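Local coordinates for Endonuclease/exonuclease/phosphatase domain-containing protein (Enterococcus faecalis, PDB 3L1W) that probably acts as a metal-dependent phosphoesterase of the DNase I-like superfamily, possibly a 3'-5' RNA exonuclease, although its actual function remains unknown, at residues 61-66 against 111-116; 168-173 against 211-216; 190-195 against 225-230; 202-207 against 236-241. All coordinates share one frame; numbering follows the deposited sequence.

Contact 1: 61-66 against 111-116. With EDO (1,2-ethanediol), chain K.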
loop_
_atom_site.group_PDB
_atom_site.type_symbol
_atom_site.label_atom_id
_atom_site.label_comp_id
_atom_site.label_asym_id
_atom_site.label_seq_id
_atom_site.Cartn_x
_atom_site.Cartn_y
_atom_site.Cartn_z
ATOM N N LEU A 61 -17.453 -12.945 -8.274
ATOM C CA LEU A 61 -17.827 -13.746 -9.424
ATOM C C LEU A 61 -16.806 -14.868 -9.515
ATOM O O LEU A 61 -15.610 -14.623 -9.414
ATOM C CB LEU A 61 -17.728 -12.886 -10.680
ATOM C CG LEU A 61 -17.730 -13.617 -12.018
ATOM C CD1 LEU A 61 -19.120 -14.183 -12.306
ATOM C CD2 LEU A 61 -17.297 -12.654 -13.117
ATOM N N SER A 62 -17.256 -16.103 -9.702
ATOM C CA SER A 62 -16.294 -17.198 -9.789
ATOM C C SER A 62 -16.738 -18.299 -10.736
ATOM O O SER A 62 -17.907 -18.392 -11.093
ATOM C CB SER A 62 -16.002 -17.802 -8.412
ATOM O OG SER A 62 -17.119 -18.526 -7.924
ATOM N N ALA A 63 -15.775 -19.125 -11.131
ATOM C CA ALA A 63 -16.031 -20.284 -11.983
ATOM C C ALA A 63 -14.862 -21.223 -11.776
ATOM O O ALA A 63 -13.792 -20.793 -11.346
ATOM C CB ALA A 63 -16.132 -19.867 -13.439
ATOM N N GLU A 64 -15.050 -22.507 -12.040
ATOM C CA GLU A 64 -13.952 -23.443 -11.815
ATOM C C GLU A 64 -13.756 -24.377 -13.000
ATOM O O GLU A 64 -14.634 -24.500 -13.850
ATOM C CB GLU A 64 -14.093 -24.174 -10.475
ATOM C CG GLU A 64 -15.423 -24.858 -10.271
ATOM C CD GLU A 64 -15.571 -26.081 -11.140
ATOM O OE1 GLU A 64 -14.673 -26.948 -11.088
ATOM O OE2 GLU A 64 -16.581 -26.172 -11.868
ATOM N N ARG A 65 -12.597 -25.024 -13.048
ATOM C CA ARG A 65 -12.156 -25.650 -14.284
ATOM C C ARG A 65 -12.659 -27.078 -14.492
ATOM O O ARG A 65 -12.589 -27.600 -15.602
ATOM C CB ARG A 65 -10.628 -25.575 -14.407
ATOM C CG ARG A 65 -9.875 -26.460 -13.437
ATOM C CD ARG A 65 -8.386 -26.127 -13.417
ATOM N NE ARG A 65 -7.635 -27.156 -12.708
ATOM C CZ ARG A 65 -6.320 -27.142 -12.524
ATOM N NH1 ARG A 65 -5.737 -28.135 -11.867
ATOM N NH2 ARG A 65 -5.591 -26.141 -12.992
ATOM N N GLU A 66 -13.192 -27.703 -13.444
ATOM C CA GLU A 66 -13.678 -29.078 -13.598
ATOM C C GLU A 66 -15.101 -29.138 -14.131
ATOM O O GLU A 66 -15.477 -30.098 -14.796
ATOM C CB GLU A 66 -13.554 -29.870 -12.293
ATOM C CG GLU A 66 -12.117 -30.039 -11.810
ATOM C CD GLU A 66 -11.234 -30.760 -12.820
ATOM O OE1 GLU A 66 -11.750 -31.638 -13.543
ATOM O OE2 GLU A 66 -10.024 -30.453 -12.885
ATOM N N ILE A 111 -9.582 -22.551 -17.628
ATOM C CA ILE A 111 -10.677 -21.695 -18.039
ATOM C C ILE A 111 -10.240 -20.245 -18.087
ATOM O O ILE A 111 -9.217 -19.860 -17.515
ATOM C CB ILE A 111 -11.891 -21.809 -17.100
ATOM C CG1 ILE A 111 -11.507 -21.413 -15.673
ATOM C CG2 ILE A 111 -12.476 -23.230 -17.144
ATOM C CD1 ILE A 111 -12.707 -21.023 -14.817
ATOM N N ALA A 112 -11.015 -19.447 -18.802
ATOM C CA ALA A 112 -10.954 -18.005 -18.642
ATOM C C ALA A 112 -12.289 -17.554 -18.092
ATOM O O ALA A 112 -13.344 -18.086 -18.454
ATOM C CB ALA A 112 -10.654 -17.313 -19.962
ATOM N N LEU A 113 -12.231 -16.566 -17.207
ATOM C CA LEU A 113 -13.420 -15.994 -16.593
ATOM C C LEU A 113 -13.440 -14.531 -16.998
ATOM O O LEU A 113 -12.442 -13.829 -16.838
ATOM C CB LEU A 113 -13.322 -16.110 -15.064
ATOM C CG LEU A 113 -14.406 -15.425 -14.218
ATOM C CD1 LEU A 113 -15.794 -15.984 -14.534
ATOM C CD2 LEU A 113 -14.106 -15.499 -12.707
ATOM N N TRP A 114 -14.564 -14.058 -17.524
ATOM C CA TRP A 114 -14.641 -12.660 -17.938
ATOM C C TRP A 114 -15.889 -11.970 -17.388
ATOM O O TRP A 114 -16.866 -12.624 -16.985
ATOM C CB TRP A 114 -14.589 -12.562 -19.472
ATOM C CG TRP A 114 -15.744 -13.269 -20.129
ATOM C CD1 TRP A 114 -15.784 -14.567 -20.550
ATOM C CD2 TRP A 114 -17.035 -12.714 -20.420
ATOM N NE1 TRP A 114 -17.019 -14.855 -21.080
ATOM C CE2 TRP A 114 -17.802 -13.733 -21.014
ATOM C CE3 TRP A 114 -17.613 -11.456 -20.227
ATOM C CZ2 TRP A 114 -19.121 -13.530 -21.425
ATOM C CZ3 TRP A 114 -18.916 -11.255 -20.634
ATOM C CH2 TRP A 114 -19.659 -12.286 -21.229
ATOM N N GLY A 115 -15.839 -10.644 -17.363
ATOM C CA GLY A 115 -16.984 -9.840 -16.974
ATOM C C GLY A 115 -17.035 -8.557 -17.773
ATOM O O GLY A 115 -15.995 -7.965 -18.093
ATOM N N LEU A 116 -18.248 -8.142 -18.122
ATOM C CA LEU A 116 -18.467 -6.836 -18.721
ATOM C C LEU A 116 -18.969 -5.945 -17.598
ATOM O O LEU A 116 -19.964 -6.264 -16.940
ATOM C CB LEU A 116 -19.495 -6.926 -19.851
ATOM C CG LEU A 116 -19.621 -5.682 -20.733
ATOM C CD1 LEU A 116 -18.336 -5.459 -21.535
ATOM C CD2 LEU A 116 -20.827 -5.800 -21.658
HETATM C C1 EDO K . -18.274 -17.260 -24.666
HETATM O O1 EDO K . -18.432 -16.084 -25.475
HETATM C C2 EDO K . -17.497 -16.892 -23.410
HETATM O O2 EDO K . -18.196 -17.289 -22.224
#
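L61 and L113 run antiparallel alongside each other where the two sheets of the sandwich face one another. In each, CG is anti to the backbone N (chi1 165° for L61), so the methyls reach alongside the partner rather than meeting it tip to tip: L61 CD2 rests 3.9 Å from L113 CD1, while L113 CD2 passes on to L61 O at 3.7 Å. A63 adds its single methyl, CB touching both L113 CD1 and I111 CD1. I111 has CG1 wedged between the backbone N and C (chi1 60°), which sets CD1 3.6 Å from A63 O and turns CG2 toward R65, 3.8 Å from its CA. No hydrogen bond links the segments; with strand axes 7.8 Å apart and running antiparallel at 163°, this is side-chain packing between layers. W114 points away, and its NE1 donates a hydrogen bond to O2 of an ethanediol, an oxygen that lies in the indole plane. Strand 59-64 is outermost in its sheet within this chain and pairs with 73-78, whose L74 and I76 also pack on L113, while strand 83-92, next to 111-119 in the other sheet, adds T88 against L61, Y90 against A63 and W92 against I111.

Contact 2: 168-173 against 211-216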
loop_
_atom_site.group_PDB
_atom_site.type_symbol
_atom_site.label_atom_id
_atom_site.label_comp_id
_atom_site.label_asym_id
_atom_site.label_seq_id
_atom_site.Cartn_x
_atom_site.Cartn_y
_atom_site.Cartn_z
ATOM N N ASN A 168 2.020 -17.220 -16.685
ATOM C CA ASN A 168 3.028 -18.274 -16.569
ATOM C C ASN A 168 4.132 -18.134 -17.613
ATOM O O ASN A 168 4.753 -19.123 -17.999
ATOM C CB ASN A 168 2.383 -19.671 -16.672
ATOM C CG ASN A 168 2.049 -20.263 -15.305
ATOM O OD1 ASN A 168 2.860 -20.198 -14.375
ATOM N ND2 ASN A 168 0.868 -20.862 -15.183
ATOM N N ALA A 169 4.398 -16.902 -18.050
ATOM C CA ALA A 169 5.368 -16.675 -19.121
ATOM C C ALA A 169 6.159 -15.402 -18.883
ATOM O O ALA A 169 5.573 -14.352 -18.641
ATOM C CB ALA A 169 4.664 -16.592 -20.477
ATOM N N GLU A 170 7.486 -15.500 -18.969
ATOM C CA GLU A 170 8.337 -14.310 -18.945
ATOM C C GLU A 170 8.142 -13.521 -20.246
ATOM O O GLU A 170 7.587 -14.037 -21.216
ATOM C CB GLU A 170 9.810 -14.683 -18.750
ATOM C CG GLU A 170 10.085 -15.538 -17.506
ATOM C CD GLU A 170 10.254 -14.733 -16.225
ATOM O OE1 GLU A 170 10.659 -13.549 -16.277
ATOM O OE2 GLU A 170 9.995 -15.303 -15.146
ATOM N N SER A 171 8.618 -12.277 -20.259
ATOM C CA SER A 171 8.241 -11.307 -21.299
ATOM C C SER A 171 8.572 -11.702 -22.737
ATOM O O SER A 171 7.956 -11.202 -23.681
ATOM C CB SER A 171 8.873 -9.946 -20.995
ATOM O OG SER A 171 10.287 -10.052 -21.059
ATOM N N GLY A 172 9.545 -12.586 -22.914
ATOM C CA GLY A 172 10.029 -12.903 -24.247
ATOM C C GLY A 172 9.259 -13.996 -24.966
ATOM O O GLY A 172 9.543 -14.282 -26.134
ATOM N N GLU A 173 8.298 -14.623 -24.285
ATOM C CA GLU A 173 7.569 -15.750 -24.887
ATOM C C GLU A 173 6.635 -15.320 -26.010
ATOM O O GLU A 173 6.157 -14.187 -26.026
ATOM C CB GLU A 173 6.760 -16.531 -23.838
ATOM C CG GLU A 173 7.602 -17.369 -22.891
ATOM C CD GLU A 173 6.847 -18.577 -22.338
ATOM O OE1 GLU A 173 5.671 -18.791 -22.720
ATOM O OE2 GLU A 173 7.445 -19.312 -21.525
ATOM N N LEU A 211 13.111 -12.510 -9.063
ATOM C CA LEU A 211 11.666 -12.704 -9.185
ATOM C C LEU A 211 11.333 -13.117 -10.615
ATOM O O LEU A 211 11.999 -12.695 -11.558
ATOM C CB LEU A 211 10.929 -11.419 -8.853
ATOM C CG LEU A 211 11.156 -10.942 -7.422
ATOM C CD1 LEU A 211 10.693 -9.506 -7.266
ATOM C CD2 LEU A 211 10.427 -11.859 -6.443
ATOM N N GLU A 212 10.322 -13.965 -10.778
ATOM C CA GLU A 212 9.812 -14.252 -12.112
ATOM C C GLU A 212 8.735 -13.234 -12.482
ATOM O O GLU A 212 7.897 -12.879 -11.657
ATOM C CB GLU A 212 9.249 -15.677 -12.172
ATOM C CG GLU A 212 10.285 -16.745 -11.838
ATOM C CD GLU A 212 9.739 -18.154 -11.972
ATOM O OE1 GLU A 212 8.768 -18.348 -12.730
ATOM O OE2 GLU A 212 10.276 -19.064 -11.309
ATOM N N GLU A 213 8.777 -12.755 -13.720
ATOM C CA GLU A 213 7.766 -11.830 -14.224
ATOM C C GLU A 213 6.715 -12.619 -14.988
ATOM O O GLU A 213 6.806 -12.786 -16.213
ATOM C CB GLU A 213 8.396 -10.788 -15.150
ATOM C CG GLU A 213 9.420 -9.901 -14.477
ATOM C CD GLU A 213 10.202 -9.045 -15.455
ATOM O OE1 GLU A 213 9.896 -9.067 -16.667
ATOM O OE2 GLU A 213 11.138 -8.355 -15.003
ATOM N N ILE A 214 5.716 -13.117 -14.270
ATOM C CA ILE A 214 4.724 -13.974 -14.914
ATOM C C ILE A 214 3.285 -13.450 -14.825
ATOM O O ILE A 214 2.413 -13.920 -15.552
ATOM C CB ILE A 214 4.799 -15.439 -14.408
ATOM C CG1 ILE A 214 4.585 -15.525 -12.889
ATOM C CG2 ILE A 214 6.133 -16.083 -14.829
ATOM C CD1 ILE A 214 4.589 -16.976 -12.368
ATOM N N ASP A 215 3.057 -12.457 -13.968
ATOM C CA ASP A 215 1.734 -11.831 -13.863
ATOM C C ASP A 215 1.753 -10.509 -14.602
ATOM O O ASP A 215 2.745 -9.792 -14.540
ATOM C CB ASP A 215 1.380 -11.588 -12.399
ATOM C CG ASP A 215 1.363 -12.863 -11.597
ATOM O OD1 ASP A 215 0.422 -13.654 -11.776
ATOM O OD2 ASP A 215 2.298 -13.084 -10.799
ATOM N N TYR A 216 0.654 -10.189 -15.285
ATOM C CA TYR A 216 0.574 -9.025 -16.162
ATOM C C TYR A 216 -0.786 -8.355 -16.119
ATOM O O TYR A 216 -1.814 -9.006 -15.904
ATOM C CB TYR A 216 0.853 -9.429 -17.616
ATOM C CG TYR A 216 2.269 -9.888 -17.843
ATOM C CD1 TYR A 216 3.220 -9.030 -18.384
ATOM C CD2 TYR A 216 2.665 -11.169 -17.488
ATOM C CE1 TYR A 216 4.529 -9.445 -18.573
ATOM C CE2 TYR A 216 3.969 -11.586 -17.658
ATOM C CZ TYR A 216 4.891 -10.726 -18.205
ATOM O OH TYR A 216 6.182 -11.149 -18.385
HETATM O O HOH W 1 10.378 -11.361 -18.041
HETATM O O HOH W 2 9.353 -17.945 -15.195
#
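N168 and A169 close the Gly-Asp-Phe-Asn-Ala signature of the DNase I-like fold, E170 follows it, and this run packs here against the loop leading into strand 215-220. E170 carries the contact. From CB its chain leaves with CG anti to the carbonyl carbon, then bends at chi2 (-84°), and this hook brings the carboxylate back across the other segment. E170 CD comes to 3.5 Å from E213 N. OE1 lies 3.3 Å from E213 N and 3.7 Å from E213 CB, and accepts a hydrogen from water 1. OE2 sits 3.1 Å from E212 CB and 3.2 Å from E213 N, and it accepts from water 2. The E213 N-H is shared between the two oxygens, and both bonds are weak. The waters extend the grip: water 1 also donates to E213 OE1 and takes the N-H of S171, and water 2 also donates to E212 OE1. Three carboxylates thus cluster, with E170 OE2 and E212 OE1 4.1 Å apart; the waters would soften the repulsion, and the crowding may raise a pKa. I214 packs its CG2 on A169 N. N168, lying alongside I214, sends ND2 to L133 O. A169 O, bonded to H176 NE2, stands close to E213 O, an acceptor too. E213 O is satisfied by Y216 OH, which donates at 2.8 Å from 47° above the carbonyl plane.

Contact 3: 190-195 against 225-230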
loop_
_atom_site.group_PDB
_atom_site.type_symbol
_atom_site.label_atom_id
_atom_site.label_comp_id
_atom_site.label_asym_id
_atom_site.label_seq_id
_atom_site.Cartn_x
_atom_site.Cartn_y
_atom_site.Cartn_z
ATOM N N ALA A 190 3.755 3.852 -17.539
ATOM C CA ALA A 190 3.825 4.938 -16.573
ATOM C C ALA A 190 4.862 4.592 -15.523
ATOM O O ALA A 190 5.732 3.755 -15.765
ATOM C CB ALA A 190 2.457 5.168 -15.934
ATOM N N THR A 191 4.780 5.234 -14.363
ATOM C CA THR A 191 5.684 4.920 -13.268
ATOM C C THR A 191 5.276 3.599 -12.618
ATOM O O THR A 191 4.091 3.350 -12.399
ATOM C CB THR A 191 5.684 6.041 -12.212
ATOM O OG1 THR A 191 5.878 7.305 -12.860
ATOM C CG2 THR A 191 6.792 5.820 -11.192
ATOM N N HIS A 192 6.263 2.748 -12.340
ATOM C CA HIS A 192 6.015 1.468 -11.680
ATOM C C HIS A 192 6.662 1.433 -10.298
ATOM O O HIS A 192 7.851 1.710 -10.162
ATOM C CB HIS A 192 6.548 0.298 -12.506
ATOM C CG HIS A 192 6.264 -1.038 -11.892
ATOM N ND1 HIS A 192 5.022 -1.632 -11.946
ATOM C CD2 HIS A 192 7.049 -1.876 -11.171
ATOM C CE1 HIS A 192 5.062 -2.791 -11.313
ATOM N NE2 HIS A 192 6.278 -2.957 -10.824
ATOM N N TYR A 193 5.874 1.084 -9.283
ATOM C CA TYR A 193 6.354 1.058 -7.906
ATOM C C TYR A 193 6.546 -0.392 -7.494
ATOM O O TYR A 193 5.698 -1.236 -7.779
ATOM C CB TYR A 193 5.343 1.752 -6.978
ATOM C CG TYR A 193 5.761 1.791 -5.521
ATOM C CD1 TYR A 193 6.888 2.496 -5.125
ATOM C CD2 TYR A 193 5.018 1.132 -4.542
ATOM C CE1 TYR A 193 7.277 2.543 -3.797
ATOM C CE2 TYR A 193 5.400 1.163 -3.204
ATOM C CZ TYR A 193 6.528 1.875 -2.838
ATOM O OH TYR A 193 6.941 1.919 -1.526
ATOM N N GLY A 194 7.665 -0.688 -6.843
ATOM C CA GLY A 194 7.954 -2.047 -6.435
ATOM C C GLY A 194 8.709 -2.823 -7.500
ATOM O O GLY A 194 9.122 -2.268 -8.524
ATOM N N PRO A 195 8.894 -4.124 -7.272
ATOM C CA PRO A 195 9.649 -4.929 -8.236
ATOM C C PRO A 195 8.878 -5.114 -9.544
ATOM O O PRO A 195 7.645 -5.122 -9.534
ATOM C CB PRO A 195 9.816 -6.267 -7.509
ATOM C CG PRO A 195 8.633 -6.352 -6.596
ATOM C CD PRO A 195 8.367 -4.924 -6.150
ATOM N N GLN A 225 -2.058 5.386 -15.355
ATOM C CA GLN A 225 -1.510 6.420 -14.472
ATOM C C GLN A 225 -0.326 5.929 -13.655
ATOM O O GLN A 225 0.580 6.703 -13.321
ATOM C CB GLN A 225 -2.580 6.932 -13.510
ATOM C CG GLN A 225 -3.502 7.970 -14.106
ATOM C CD GLN A 225 -4.576 7.351 -14.952
ATOM O OE1 GLN A 225 -4.658 7.602 -16.157
ATOM N NE2 GLN A 225 -5.412 6.525 -14.330
ATOM N N GLN A 226 -0.353 4.646 -13.314
ATOM C CA GLN A 226 0.731 4.020 -12.583
ATOM C C GLN A 226 0.434 2.547 -12.344
ATOM O O GLN A 226 -0.694 2.079 -12.531
ATOM C CB GLN A 226 0.962 4.721 -11.256
ATOM C CG GLN A 226 -0.231 4.680 -10.340
ATOM C CD GLN A 226 0.112 5.177 -8.955
ATOM O OE1 GLN A 226 0.356 4.383 -8.048
ATOM N NE2 GLN A 226 0.142 6.494 -8.786
ATOM N N THR A 227 1.482 1.808 -12.013
ATOM C CA THR A 227 1.353 0.394 -11.707
ATOM C C THR A 227 2.208 0.108 -10.482
ATOM O O THR A 227 3.088 0.899 -10.141
ATOM C CB THR A 227 1.816 -0.504 -12.873
ATOM O OG1 THR A 227 3.154 -0.152 -13.246
ATOM C CG2 THR A 227 0.902 -0.325 -14.096
ATOM N N ALA A 228 1.941 -1.013 -9.819
ATOM C CA ALA A 228 2.756 -1.421 -8.671
ATOM C C ALA A 228 2.705 -2.920 -8.437
ATOM O O ALA A 228 1.688 -3.568 -8.695
ATOM C CB ALA A 228 2.309 -0.683 -7.402
ATOM N N SER A 229 3.810 -3.467 -7.938
ATOM C CA SER A 229 3.830 -4.823 -7.396
ATOM C C SER A 229 3.876 -4.666 -5.882
ATOM O O SER A 229 4.757 -3.977 -5.361
ATOM C CB SER A 229 5.065 -5.585 -7.873
ATOM O OG SER A 229 4.995 -5.849 -9.267
ATOM N N LEU A 230 2.945 -5.302 -5.174
ATOM C CA LEU A 230 2.760 -5.036 -3.744
ATOM C C LEU A 230 3.484 -6.075 -2.887
ATOM O O LEU A 230 3.203 -7.262 -2.974
ATOM C CB LEU A 230 1.260 -5.034 -3.416
ATOM C CG LEU A 230 0.454 -4.053 -4.279
ATOM C CD1 LEU A 230 -1.033 -4.144 -3.970
ATOM C CD2 LEU A 230 0.960 -2.614 -4.071
HETATM O O HOH W 3 3.236 1.946 -15.371
#
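The imidazole of H192 is held at its edge: T227 OG1 lies at ND1 and P195 O at NE2, 6° out of the ring plane, with S229 OG also near that rim. The ring of Y193, on the other face of the sheet, has A228 CB at its edge and stacks on F33 of the second subunit, while its OH is hydrogen-bonded to D232 OD2 of that subunit. These rings decorate a parallel beta pairing in which the short strand 191-193, outermost in its sheet within this chain, is added to strand 222-229. The ladder runs T227 N to T191 O (3.1 Å), Y193 N to T227 O (2.9 Å) and S229 N to Y193 O (2.9 Å), the first and last nearly along the C=O axis. H192 carries CG anti to the backbone N (chi1 -178°), which lays the ring across T227 and brings ND1 within 2.7 Å of OG1. Two bonds at different nitrogens therefore fix the rotation of the imidazole. Water 3 is hydrogen-bonded to T227 OG1 and more weakly to A190 N and T191 O. Past Y193 the chain turns at G194, whose positive phi (89°) suits glycine, and P195 packs CD on S229 CB. P195 O accepts from two donors: H192 NE2 at 2.9 Å, and S229 OG at 2.8 Å almost in line with its C=O.

Contact 4: 202-207 against 236-241. With SO4 (sulfate ion), chain I.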
loop_
_atom_site.group_PDB
_atom_site.type_symbol
_atom_site.label_atom_id
_atom_site.label_comp_id
_atom_site.label_asym_id
_atom_site.label_seq_id
_atom_site.Cartn_x
_atom_site.Cartn_y
_atom_site.Cartn_z
ATOM N N PHE A 202 7.318 -17.896 -2.268
ATOM C CA PHE A 202 7.227 -17.823 -0.800
ATOM C C PHE A 202 8.569 -17.547 -0.131
ATOM O O PHE A 202 8.710 -17.756 1.069
ATOM C CB PHE A 202 6.624 -19.095 -0.187
ATOM C CG PHE A 202 5.112 -19.167 -0.250
ATOM C CD1 PHE A 202 4.488 -20.328 -0.688
ATOM C CD2 PHE A 202 4.324 -18.097 0.151
ATOM C CE1 PHE A 202 3.114 -20.424 -0.739
ATOM C CE2 PHE A 202 2.937 -18.178 0.106
ATOM C CZ PHE A 202 2.332 -19.348 -0.342
ATOM N N THR A 203 9.548 -17.083 -0.897
ATOM C CA THR A 203 10.857 -16.772 -0.325
ATOM C C THR A 203 10.938 -15.287 0.028
ATOM O O THR A 203 11.092 -14.438 -0.853
ATOM C CB THR A 203 11.982 -17.141 -1.283
ATOM O OG1 THR A 203 11.812 -18.502 -1.701
ATOM C CG2 THR A 203 13.335 -16.987 -0.591
ATOM N N TYR A 204 10.808 -14.991 1.317
ATOM C CA TYR A 204 10.755 -13.615 1.810
ATOM C C TYR A 204 11.998 -12.821 1.411
ATOM O O TYR A 204 11.919 -11.631 1.116
ATOM C CB TYR A 204 10.575 -13.638 3.335
ATOM C CG TYR A 204 10.497 -12.276 4.004
ATOM C CD1 TYR A 204 9.411 -11.442 3.798
ATOM C CD2 TYR A 204 11.502 -11.848 4.862
ATOM C CE1 TYR A 204 9.334 -10.206 4.411
ATOM C CE2 TYR A 204 11.436 -10.613 5.480
ATOM C CZ TYR A 204 10.349 -9.796 5.250
ATOM O OH TYR A 204 10.276 -8.567 5.865
ATOM N N THR A 205 13.147 -13.483 1.390
ATOM C CA THR A 205 14.405 -12.798 1.077
ATOM C C THR A 205 14.838 -12.921 -0.387
ATOM O O THR A 205 15.995 -12.660 -0.723
ATOM C CB THR A 205 15.559 -13.300 1.974
ATOM O OG1 THR A 205 15.761 -14.705 1.755
ATOM C CG2 THR A 205 15.233 -13.056 3.437
ATOM N N LYS A 206 13.916 -13.309 -1.260
ATOM C CA LYS A 206 14.234 -13.480 -2.675
ATOM C C LYS A 206 14.695 -12.151 -3.265
ATOM O O LYS A 206 13.975 -11.164 -3.181
ATOM C CB LYS A 206 12.987 -13.962 -3.417
ATOM C CG LYS A 206 13.111 -13.946 -4.928
ATOM C CD LYS A 206 13.803 -15.192 -5.425
ATOM C CE LYS A 206 13.027 -16.440 -5.039
ATOM N NZ LYS A 206 13.694 -17.673 -5.545
ATOM N N PRO A 207 15.906 -12.117 -3.845
ATOM C CA PRO A 207 16.394 -10.903 -4.516
ATOM C C PRO A 207 15.476 -10.501 -5.665
ATOM O O PRO A 207 14.989 -11.361 -6.401
ATOM C CB PRO A 207 17.768 -11.327 -5.047
ATOM C CG PRO A 207 18.196 -12.429 -4.115
ATOM C CD PRO A 207 16.929 -13.175 -3.809
ATOM N N GLY A 236 7.409 -11.897 8.175
ATOM C CA GLY A 236 8.510 -12.641 7.591
ATOM C C GLY A 236 8.102 -13.665 6.553
ATOM O O GLY A 236 8.917 -14.490 6.139
ATOM N N ARG A 237 6.839 -13.612 6.143
ATOM C CA ARG A 237 6.333 -14.473 5.072
ATOM C C ARG A 237 5.486 -13.631 4.146
ATOM O O ARG A 237 5.042 -12.551 4.521
ATOM C CB ARG A 237 5.472 -15.595 5.648
ATOM C CG ARG A 237 6.236 -16.567 6.502
ATOM C CD ARG A 237 5.341 -17.686 7.024
ATOM N NE ARG A 237 6.146 -18.761 7.595
ATOM C CZ ARG A 237 5.653 -19.902 8.064
ATOM N NH1 ARG A 237 4.347 -20.127 8.038
ATOM N NH2 ARG A 237 6.470 -20.820 8.563
ATOM N N PHE A 238 5.265 -14.124 2.933
ATOM C CA PHE A 238 4.357 -13.450 2.019
ATOM C C PHE A 238 3.048 -14.211 2.039
ATOM O O PHE A 238 3.053 -15.437 2.154
ATOM C CB PHE A 238 4.932 -13.415 0.606
ATOM C CG PHE A 238 6.141 -12.529 0.465
ATOM C CD1 PHE A 238 6.094 -11.192 0.848
ATOM C CD2 PHE A 238 7.318 -13.029 -0.083
ATOM C CE1 PHE A 238 7.220 -10.370 0.703
ATOM C CE2 PHE A 238 8.439 -12.218 -0.234
ATOM C CZ PHE A 238 8.390 -10.890 0.154
ATOM N N PRO A 239 1.924 -13.489 1.952
ATOM C CA PRO A 239 0.609 -14.139 2.022
ATOM C C PRO A 239 0.369 -15.096 0.848
ATOM O O PRO A 239 -0.384 -16.037 1.008
ATOM C CB PRO A 239 -0.373 -12.960 1.974
ATOM C CG PRO A 239 0.429 -11.770 2.413
ATOM C CD PRO A 239 1.812 -12.022 1.871
ATOM N N SER A 240 0.990 -14.842 -0.303
ATOM C CA SER A 240 0.950 -15.758 -1.442
ATOM C C SER A 240 2.361 -15.869 -2.000
ATOM O O SER A 240 3.238 -15.078 -1.609
ATOM C CB SER A 240 0.016 -15.243 -2.544
ATOM O OG SER A 240 0.055 -16.131 -3.666
ATOM N N ASP A 241 2.594 -16.831 -2.898
ATOM C CA ASP A 241 3.899 -16.924 -3.553
ATOM C C ASP A 241 4.012 -15.993 -4.761
ATOM O O ASP A 241 5.055 -15.939 -5.418
ATOM C CB ASP A 241 4.300 -18.378 -3.896
ATOM C CG ASP A 241 3.276 -19.105 -4.766
ATOM O OD1 ASP A 241 2.204 -18.549 -5.079
ATOM O OD2 ASP A 241 3.562 -20.269 -5.126
HETATM S S SO4 I . 12.889 -17.126 3.474
HETATM O O1 SO4 I . 13.160 -17.051 4.908
HETATM O O2 SO4 I . 11.437 -17.134 3.254
HETATM O O3 SO4 I . 13.518 -15.990 2.813
HETATM O O4 SO4 I . 13.461 -18.362 2.940
HETATM O O HOH W 4 6.603 -16.709 2.591
HETATM O O HOH W 5 7.508 -9.050 7.504
#
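This is an aromatic contact between two irregular loops, one preceding strand 215-220 and the other joining strands 222-229 and 245-251, at the margin of the sandwich where the second subunit also arrives. No direct hydrogen bond crosses it; rings do the work. F202 lays a face against D241, whose CB stands 3.8 Å from the ring centroid and 11° off the normal, a CH-pi contact, while F238 O and P239 O lie at the ring edge. Y204, with CG anti to the backbone N, covers G236: the glycine CA sits 3.9 Å from the ring centroid, almost exactly on the normal. The F238 and Y204 side chains cross at about a right angle, their ring planes inclined at 48°, and Y204 CD1 lies over one face of the F238 ring while T203 O lies at its edge. Water 4 joins the backbones, donating to F202 O and accepting from F238 N. T203 to K206 form a type I turn, whose amides Y204 N and T205 N, with T205 OG1 at 2.8 Å from O3, hold a sulfate probably taken from the crystallisation liquor. Across the dimer, Y204 stacks on Y204 of the second subunit, and its carbonyl accepts from that residue's OH. W18 meets the F202 ring edge-to-face, and S240 OG bonds N7 O. S240 and D241 begin the Ser-Asp-His motif completed by H242, a motif characteristic of the active site of DNase I-like phosphoesterases, so F202 probably packs on the edge of that site.

Contact 1 joins the two sheets on the far side of the chain's centre, about 22 Å from contact 2, 27 Å from contact 3 and 28 Å from contact 4 between centres. The other three interleave along the sequence. L211 ties them together: its CD1 packs 3.4 Å from P195 CB of contact 3, and its CD2 lies 3.7 Å from K206 CG of contact 4. Contacts 2 and 4 frame the probable catalytic centre. D215, at the strand end in contact 2, bonds H242, which directly follows D241 of contact 4, as in the His-Asp pair of DNase I-like enzymes. Contacts 3 and 4, about 19 Å apart between centres, both reach the second subunit.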